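Local coordinates for cytochrome P450 monooxygenase (Rhodococcus sp. ECU0066, PDB 6KBH), which probably acts as a self-sufficient monooxygenase, passing electrons by way of FMN and a [2Fe-2S] cluster to a cytochrome P450 heme within a single chain, at residues Thr104-Ser107 / Asp108-Ala112; Thr340-Gly344 / Val345-Ala349; Val640-Leu644 / Pro645-Ala649; Val703-Asp707 / Ser708-Val712. All coordinates share one frame; numbering follows the deposited sequence.

The four contacts follow one another in series along the chain, each closing a short local turn, and none nests within or crosses another. Contact 1 starts helix 108-116 at the outer surface of the heme-binding part. Contact 2, whose nearest atoms lie about 18 Å from those of contact 1, is the two-stranded hairpin 340-347 of the P450 part. Contact 3 turns the chain after strand 631-635 into helix 644-647, with its centre about 89 Å from that of contact 1, across the centre of the chain. Contact 4, a hairpin of the [2Fe-2S] ferredoxin part, returns to the heme part, about 24 Å from contact 2 between centres.

Contact 1: residues Thr104-Ser107 / Asp108-Ala112; sequences TPTS and DEANA
The backbone oxygen of Ser-107 accepts the amide of Asn-111, with N and O 3.0 Å apart and an N-H...O angle of 162°, and this bond closes the first turn of helix 108-116. Ser-107 is the N-cap of that helix. Its OG stands between the backbone N and the carbonyl carbon (chi1 66°), which carries the hydroxyl forward over the start of the helix, where it accepts from the amide of Ala-110 at 3.3 Å from OG to N. One of the amides of the first turn, which lack a carbonyl of the preceding turn to bind, is satisfied in this way. The OG also lies alongside the CB atoms of Glu-109 and Ala-110.

Just ahead of the cap, Thr-106 lays its methyl against the first turn of the helix. CG2 is anti to the backbone N and sits 3.6 Å from Ala-110 CB, while on its other flank it comes 3.4 Å from OD1 of Asn-111, whose side chain bends back and runs obliquely to that of the threonine. The pairing spans the positions of a hydrophobic staple, but a threonine and an asparagine occupy them here.

The cap rests on helix 219-242. Gln-222 accepts from the amide of Ser-107 through OE1 and donates through NE2 to the oxygen of Pro-105, and both Gln-222 and Val-223 touch the side chain of Ala-110.

Contact 2: residues Thr340-Gly344 / Val345-Ala349; sequences TTING and VEVPA
Four backbone hydrogen bonds join Thr-340 to Val-347 and Ile-342 to Val-345. Thr-340 and Val-347 bind each other twice, from Thr-340 N to Val-347 O at 2.9 Å and from Val-347 N to Thr-340 O at 2.8 Å. Nearer the bend, Ile-342 N reaches Val-345 O at 2.8 Å, and the return bond from Val-345 N to Ile-342 O is longer, 3.2 Å, its donor standing well above the carbonyl plane. Thr-341 and Glu-346 form the non-hydrogen-bonded pair between them. There the Thr-341 CA lies 3.3 Å from Val-345 O in a CA-H...O contact.

The bend is a type I' beta turn with Asn-343 and Gly-344 at its corners, making a tight two-residue hairpin whose short segments 340-342 and 345-347 run antiparallel, 139° between their N-to-C directions. Glycine suits the second corner, since a CB there would press on the carbonyl oxygen of Asn-343. Coming between strands 332-336 and 352-355 in the chain, the hairpin is consistent with the small beta2 sheet of the P450 fold, and Arg-334, which binds heme, has its side chain about 8 Å from that of Ile-342.

Between the two strands, apolar side chains touch on the face carrying Thr-340, Ile-342, Val-345 and Val-347. CD1 of Ile-342 meets CG2 of Val-347 at 3.8 Å, this methyl being anti to the valine's own carbonyl carbon. Val-67 packs on Ile-342 and Val-345. Among polar ends, Thr-340 OG1 bonds to Ala-338 O and Asn-343 ND2 to Asp-83.

Contact 3: residues Val640-Leu644 / Pro645-Ala649; sequences VRMDL and PSLFA
Leu-644 and Phe-648 both carry CG anti to their carbonyl carbon (chi1 -57° and -48°), and this shared setting lays the two side chains side by side, one turn apart and pointing the same way. Leu-644 opens the one-turn helix 644-647, which follows strand 631-635 at the border of the five-stranded parallel sheet, and Phe-648 is the first residue beyond it. That sheet, with strand order 3-2-1-4-5, is the Rossmann-like core expected of the nucleotide-binding half of a ferredoxin reductase.

CD2 of Leu-644 approaches CE1 of Phe-648 at 3.4 Å. Leu-669 of helix 663-672 touches both residues, and Ala-672 touches the leucine as well, so the pair faces that helix. A serine in place of Phe-648 would probably open a gap beside Leu-644 CD2 and take away the aromatic surface that Leu-669 packs on.

On another side of the turn, Met-642 bends at chi2 and chi3 and brings CE to CD1 of Leu-647. The two side chains cross at about a right angle, and His-608 of strand 605-611 touches both. Asp-643 holds the N-cap position, yet its carboxylate makes no capping bond. Its backbone oxygen takes a weak hydrogen bond from Ser-646 N, 3.4 Å away. Pro-645, in the first turn, has no amide hydrogen to offer, and its CD rests 3.6 Å from Leu-644 CB.

A much straighter bond ends the turn: Phe-648 N donates to Leu-644 O at 3.1 Å with an N-H...O angle of 175°, and the same oxygen lies at the edge of the phenylalanine ring, in its plane, nearest to CD1.

Contact 4: residues Val703-Asp707 / Ser708-Val712; sequences VVLKD and SGITV
Leu-705 O accepts two amides, that of Gly-709 at 2.6 Å from N to O and, through a weak bond, that of Ile-710 at 3.3 Å. Both residues therefore face Leu-705, the pattern of a G1 beta bulge, and Gly-709 takes positive phi (79°), where a side chain would jam against the carbonyl oxygen of Ser-708. The amide of Leu-705 in turn donates to Ile-710 O. Further along, Val-703 and Val-712 bind each other in both directions, with Val-703 N 3.0 Å from Val-712 O.

Side chains sort onto two faces. On one, Leu-705 lies beside Ile-710, its CD1 3.5 Å from Ile-710 CG1, and also 3.9 Å from Val-712 CG2. On the other, the non-hydrogen-bonded partners Val-704 and Thr-711 meet. The valine's CG2, set anti to its own backbone N, comes 3.3 Å from Thr-711 OG1, while Thr-711 CG2 turns toward Val-703 O. With a glycine here instead of Thr-711, the Val-704 methyl would probably lose its cross-strand neighbour and that face of the hairpin would be less well packed.

Outside the hairpin, Leu-724 and Ala-723 of helix 720-726 pack on Leu-705 and Val-712 respectively, and strand 781-784 pairs with the first strand through Val-704. The chain terminus, Leu-786 OXT, bonds to Ser-708 OG. Arg-89 reaches Asp-707 O, and the heme-binding Tyr-388 touches the Asp-707 side chain, so the turn abuts the heme part. A beta hairpin leading into a helix, beside a parallel third strand, is characteristic of the beta-grasp fold of plant-type [2Fe-2S] ferredoxins.

Contact 1: residues Thr104-Ser107 / Asp108-Ala112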
# COMPACT_ATOMS: atom_id res chain seq x y z
N THR A 104 -2.37 26.57 -23.03
CA THR A 104 -2.17 27.75 -23.85
C THR A 104 -0.78 28.33 -23.60
O THR A 104 -0.33 28.40 -22.45
CB THR A 104 -3.23 28.81 -23.55
OG1 THR A 104 -3.17 29.16 -22.17
CG2 THR A 104 -4.62 28.28 -23.89
N PRO A 105 -0.08 28.72 -24.66
CA PRO A 105 1.32 29.13 -24.51
C PRO A 105 1.47 30.41 -23.70
O PRO A 105 0.56 31.24 -23.61
CB PRO A 105 1.80 29.34 -25.96
CG PRO A 105 0.79 28.61 -26.81
CD PRO A 105 -0.51 28.74 -26.07
N THR A 106 2.65 30.55 -23.10
CA THR A 106 2.95 31.73 -22.30
C THR A 106 3.15 32.94 -23.20
O THR A 106 3.88 32.88 -24.19
CB THR A 106 4.21 31.48 -21.46
OG1 THR A 106 3.98 30.38 -20.56
CG2 THR A 106 4.58 32.72 -20.66
N SER A 107 2.48 34.05 -22.87
CA SER A 107 2.58 35.25 -23.68
C SER A 107 3.97 35.87 -23.57
O SER A 107 4.74 35.59 -22.64
CB SER A 107 1.52 36.27 -23.25
OG SER A 107 1.75 36.74 -21.94
N ASP A 108 4.29 36.72 -24.55
CA ASP A 108 5.56 37.45 -24.53
C ASP A 108 5.70 38.25 -23.24
O ASP A 108 6.79 38.32 -22.66
CB ASP A 108 5.66 38.36 -25.74
CG ASP A 108 5.66 37.60 -27.05
OD1 ASP A 108 6.20 36.47 -27.09
OD2 ASP A 108 5.13 38.13 -28.05
N GLU A 109 4.60 38.86 -22.79
CA GLU A 109 4.61 39.63 -21.55
C GLU A 109 5.05 38.76 -20.37
O GLU A 109 5.95 39.13 -19.61
CB GLU A 109 3.22 40.20 -21.31
CG GLU A 109 3.15 41.34 -20.31
CD GLU A 109 1.77 41.98 -20.28
OE1 GLU A 109 0.85 41.45 -20.94
OE2 GLU A 109 1.61 43.01 -19.59
N ALA A 110 4.42 37.59 -20.21
CA ALA A 110 4.70 36.75 -19.05
C ALA A 110 6.09 36.12 -19.12
O ALA A 110 6.70 35.88 -18.08
CB ALA A 110 3.63 35.67 -18.91
N ASN A 111 6.59 35.84 -20.32
CA ASN A 111 7.97 35.37 -20.44
C ASN A 111 8.95 36.46 -20.05
O ASN A 111 9.97 36.19 -19.41
CB ASN A 111 8.25 34.89 -21.86
CG ASN A 111 7.88 33.43 -22.07
OD1 ASN A 111 7.98 32.62 -21.14
ND2 ASN A 111 7.47 33.09 -23.28
N ALA A 112 8.66 37.71 -20.44
CA ALA A 112 9.51 38.83 -20.04
C ALA A 112 9.56 38.95 -18.52
O ALA A 112 10.62 39.22 -17.95
CB ALA A 112 9.00 40.12 -20.67

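Contact 2: residues Thr340-Gly344 / Val345-Ala349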
# COMPACT_ATOMS: atom_id res chain seq x y z
N THR A 340 2.56 4.49 -33.78
CA THR A 340 2.07 3.31 -33.08
C THR A 340 0.59 3.13 -33.37
O THR A 340 -0.05 3.97 -34.01
CB THR A 340 2.31 3.42 -31.57
OG1 THR A 340 3.55 4.09 -31.33
CG2 THR A 340 2.35 2.04 -30.91
N THR A 341 0.05 2.01 -32.91
CA THR A 341 -1.38 1.80 -32.80
C THR A 341 -1.71 1.58 -31.34
O THR A 341 -1.00 0.85 -30.63
CB THR A 341 -1.85 0.61 -33.64
OG1 THR A 341 -1.65 -0.60 -32.91
CG2 THR A 341 -1.07 0.54 -34.95
N ILE A 342 -2.78 2.21 -30.87
CA ILE A 342 -3.23 2.08 -29.49
C ILE A 342 -4.66 1.54 -29.55
O ILE A 342 -5.59 2.27 -29.91
CB ILE A 342 -3.17 3.40 -28.71
CG1 ILE A 342 -1.73 3.72 -28.30
CG2 ILE A 342 -3.96 3.30 -27.43
CD1 ILE A 342 -1.51 5.18 -28.04
N ASN A 343 -4.82 0.26 -29.24
CA ASN A 343 -6.12 -0.40 -29.24
C ASN A 343 -6.85 -0.19 -30.56
O ASN A 343 -7.99 0.27 -30.61
CB ASN A 343 -6.96 0.07 -28.05
CG ASN A 343 -8.05 -0.92 -27.68
OD1 ASN A 343 -8.41 -1.79 -28.46
ND2 ASN A 343 -8.59 -0.77 -26.47
N GLY A 344 -6.16 -0.51 -31.66
CA GLY A 344 -6.73 -0.45 -32.98
C GLY A 344 -6.65 0.89 -33.68
O GLY A 344 -6.72 0.94 -34.91
N VAL A 345 -6.52 1.98 -32.93
CA VAL A 345 -6.47 3.32 -33.51
C VAL A 345 -5.02 3.69 -33.79
O VAL A 345 -4.17 3.62 -32.90
CB VAL A 345 -7.13 4.34 -32.57
CG1 VAL A 345 -7.11 5.73 -33.20
CG2 VAL A 345 -8.56 3.92 -32.24
N GLU A 346 -4.74 4.07 -35.03
CA GLU A 346 -3.40 4.50 -35.39
C GLU A 346 -3.11 5.87 -34.79
O GLU A 346 -3.91 6.80 -34.92
CB GLU A 346 -3.23 4.54 -36.91
CG GLU A 346 -3.57 3.24 -37.60
CD GLU A 346 -2.75 3.02 -38.85
OE1 GLU A 346 -1.71 3.71 -39.01
OE2 GLU A 346 -3.13 2.17 -39.68
N VAL A 347 -1.95 6.00 -34.14
CA VAL A 347 -1.53 7.23 -33.49
C VAL A 347 -0.17 7.61 -34.06
O VAL A 347 0.75 6.79 -34.03
CB VAL A 347 -1.45 7.08 -31.96
CG1 VAL A 347 -1.15 8.42 -31.31
CG2 VAL A 347 -2.74 6.50 -31.41
N PRO A 348 0.01 8.82 -34.57
CA PRO A 348 1.26 9.18 -35.23
C PRO A 348 2.31 9.71 -34.26
O PRO A 348 2.03 10.08 -33.12
CB PRO A 348 0.83 10.28 -36.21
CG PRO A 348 -0.29 10.95 -35.50
CD PRO A 348 -1.01 9.89 -34.70
N ALA A 349 3.55 9.74 -34.75
CA ALA A 349 4.64 10.34 -33.99
C ALA A 349 4.40 11.84 -33.84
O ALA A 349 4.01 12.52 -34.79
CB ALA A 349 5.98 10.08 -34.67

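Contact 3: residues Val640-Leu644 / Pro645-Ala649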
# COMPACT_ATOMS: atom_id res chain seq x y z
N VAL A 640 8.58 -39.69 31.23
CA VAL A 640 8.17 -40.65 30.22
C VAL A 640 8.32 -39.87 28.93
O VAL A 640 7.66 -38.84 28.73
CB VAL A 640 6.73 -41.18 30.45
CG1 VAL A 640 5.75 -40.06 30.78
CG2 VAL A 640 6.26 -42.01 29.26
N ARG A 641 9.19 -40.33 28.06
CA ARG A 641 9.60 -39.53 26.94
C ARG A 641 9.26 -40.24 25.64
O ARG A 641 9.26 -41.47 25.56
CB ARG A 641 11.10 -39.20 27.00
CG ARG A 641 11.46 -38.21 28.10
CD ARG A 641 12.87 -38.44 28.63
NE ARG A 641 12.88 -39.42 29.72
CZ ARG A 641 12.46 -39.17 30.96
NH1 ARG A 641 12.01 -37.97 31.28
NH2 ARG A 641 12.51 -40.13 31.88
N MET A 642 8.99 -39.42 24.64
CA MET A 642 8.68 -39.91 23.31
C MET A 642 9.95 -40.22 22.53
O MET A 642 10.61 -39.32 22.01
CB MET A 642 7.85 -38.87 22.58
CG MET A 642 6.49 -39.08 23.00
SD MET A 642 6.30 -40.79 22.57
CE MET A 642 5.57 -40.47 21.02
N ASP A 643 10.22 -41.49 22.38
CA ASP A 643 11.35 -41.92 21.58
C ASP A 643 10.83 -42.22 20.18
O ASP A 643 10.28 -43.29 19.92
CB ASP A 643 12.04 -43.10 22.22
CG ASP A 643 12.65 -42.74 23.57
OD1 ASP A 643 12.49 -41.58 24.00
OD2 ASP A 643 13.28 -43.62 24.19
N LEU A 644 11.02 -41.25 19.28
CA LEU A 644 10.63 -41.43 17.89
C LEU A 644 11.29 -42.62 17.20
O LEU A 644 10.62 -43.26 16.37
CB LEU A 644 10.92 -40.14 17.11
CG LEU A 644 10.21 -38.92 17.70
CD1 LEU A 644 10.91 -37.63 17.32
CD2 LEU A 644 8.75 -38.89 17.26
N PRO A 645 12.57 -42.97 17.46
CA PRO A 645 13.15 -44.14 16.79
C PRO A 645 12.29 -45.39 16.86
O PRO A 645 12.11 -46.07 15.84
CB PRO A 645 14.49 -44.32 17.52
CG PRO A 645 14.87 -42.95 17.92
CD PRO A 645 13.58 -42.26 18.28
N SER A 646 11.74 -45.70 18.04
CA SER A 646 10.88 -46.87 18.17
C SER A 646 9.62 -46.73 17.32
O SER A 646 9.27 -47.64 16.56
CB SER A 646 10.51 -47.08 19.64
OG SER A 646 11.60 -46.78 20.49
N LEU A 647 8.94 -45.58 17.43
CA LEU A 647 7.63 -45.41 16.80
C LEU A 647 7.71 -45.60 15.29
O LEU A 647 6.87 -46.29 14.69
CB LEU A 647 7.07 -44.03 17.12
CG LEU A 647 6.24 -43.80 18.37
CD1 LEU A 647 5.95 -42.34 18.40
CD2 LEU A 647 4.96 -44.59 18.31
N PHE A 648 8.69 -44.97 14.66
CA PHE A 648 8.86 -44.98 13.21
C PHE A 648 9.97 -45.94 12.79
O PHE A 648 10.69 -45.69 11.81
CB PHE A 648 9.12 -43.55 12.71
CG PHE A 648 8.14 -42.54 13.28
CD1 PHE A 648 8.25 -42.10 14.59
CD2 PHE A 648 7.10 -42.05 12.50
CE1 PHE A 648 7.35 -41.19 15.12
CE2 PHE A 648 6.20 -41.13 13.02
CZ PHE A 648 6.32 -40.70 14.33
N ALA A 649 10.09 -47.05 13.53
CA ALA A 649 11.10 -48.06 13.27
C ALA A 649 11.08 -48.52 11.82
O ALA A 649 12.12 -48.57 11.16
CB ALA A 649 10.89 -49.25 14.21

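Contact 4: residues Val703-Asp707 / Ser708-Val712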
# COMPACT_ATOMS: atom_id res chain seq x y z
N VAL A 703 16.52 -8.00 -10.97
CA VAL A 703 15.12 -8.41 -11.02
C VAL A 703 14.35 -7.34 -11.79
O VAL A 703 14.42 -6.15 -11.46
CB VAL A 703 14.53 -8.65 -9.62
CG1 VAL A 703 14.84 -7.50 -8.68
CG2 VAL A 703 13.04 -8.88 -9.70
N VAL A 704 13.64 -7.76 -12.84
CA VAL A 704 12.88 -6.85 -13.69
C VAL A 704 11.40 -7.01 -13.39
O VAL A 704 10.90 -8.13 -13.22
CB VAL A 704 13.15 -7.08 -15.19
CG1 VAL A 704 12.43 -8.36 -15.71
CG2 VAL A 704 12.72 -5.83 -15.99
N LEU A 705 10.70 -5.89 -13.36
CA LEU A 705 9.28 -5.86 -13.04
C LEU A 705 8.52 -5.61 -14.33
O LEU A 705 8.51 -4.49 -14.85
CB LEU A 705 9.01 -4.79 -12.00
CG LEU A 705 10.06 -4.89 -10.91
CD1 LEU A 705 10.15 -3.59 -10.22
CD2 LEU A 705 9.74 -6.00 -9.93
N LYS A 706 7.90 -6.67 -14.86
CA LYS A 706 7.32 -6.60 -16.19
C LYS A 706 6.15 -5.64 -16.24
O LYS A 706 6.05 -4.80 -17.15
CB LYS A 706 6.90 -7.99 -16.66
CG LYS A 706 6.30 -7.97 -18.06
CD LYS A 706 5.84 -9.33 -18.52
CE LYS A 706 7.01 -10.19 -18.97
NZ LYS A 706 7.65 -9.65 -20.20
N ASP A 707 5.23 -5.74 -15.27
CA ASP A 707 4.07 -4.85 -15.27
C ASP A 707 4.50 -3.39 -15.14
O ASP A 707 3.97 -2.52 -15.83
CB ASP A 707 3.11 -5.22 -14.14
CG ASP A 707 2.74 -6.69 -14.15
OD1 ASP A 707 2.95 -7.36 -15.18
OD2 ASP A 707 2.24 -7.16 -13.11
N SER A 708 5.47 -3.12 -14.26
CA SER A 708 5.93 -1.75 -14.07
C SER A 708 6.87 -1.30 -15.18
O SER A 708 6.95 -0.10 -15.48
CB SER A 708 6.63 -1.61 -12.71
OG SER A 708 5.72 -1.83 -11.65
N GLY A 709 7.60 -2.23 -15.80
CA GLY A 709 8.52 -1.87 -16.86
C GLY A 709 9.83 -1.29 -16.39
O GLY A 709 10.42 -0.46 -17.09
N ILE A 710 10.32 -1.72 -15.22
CA ILE A 710 11.61 -1.31 -14.69
C ILE A 710 12.36 -2.54 -14.20
O ILE A 710 11.77 -3.58 -13.90
CB ILE A 710 11.47 -0.27 -13.54
CG1 ILE A 710 11.07 -0.96 -12.26
CG2 ILE A 710 10.42 0.79 -13.88
CD1 ILE A 710 11.44 -0.22 -11.00
N THR A 711 13.70 -2.42 -14.15
CA THR A 711 14.59 -3.41 -13.56
C THR A 711 15.18 -2.83 -12.28
O THR A 711 15.83 -1.79 -12.31
CB THR A 711 15.76 -3.79 -14.49
OG1 THR A 711 15.34 -3.78 -15.86
CG2 THR A 711 16.29 -5.18 -14.16
N VAL A 712 14.97 -3.52 -11.17
CA VAL A 712 15.55 -3.15 -9.88
C VAL A 712 16.76 -4.05 -9.62
O VAL A 712 16.66 -5.27 -9.80
CB VAL A 712 14.53 -3.26 -8.72
CG1 VAL A 712 15.24 -3.21 -7.38
CG2 VAL A 712 13.52 -2.13 -8.82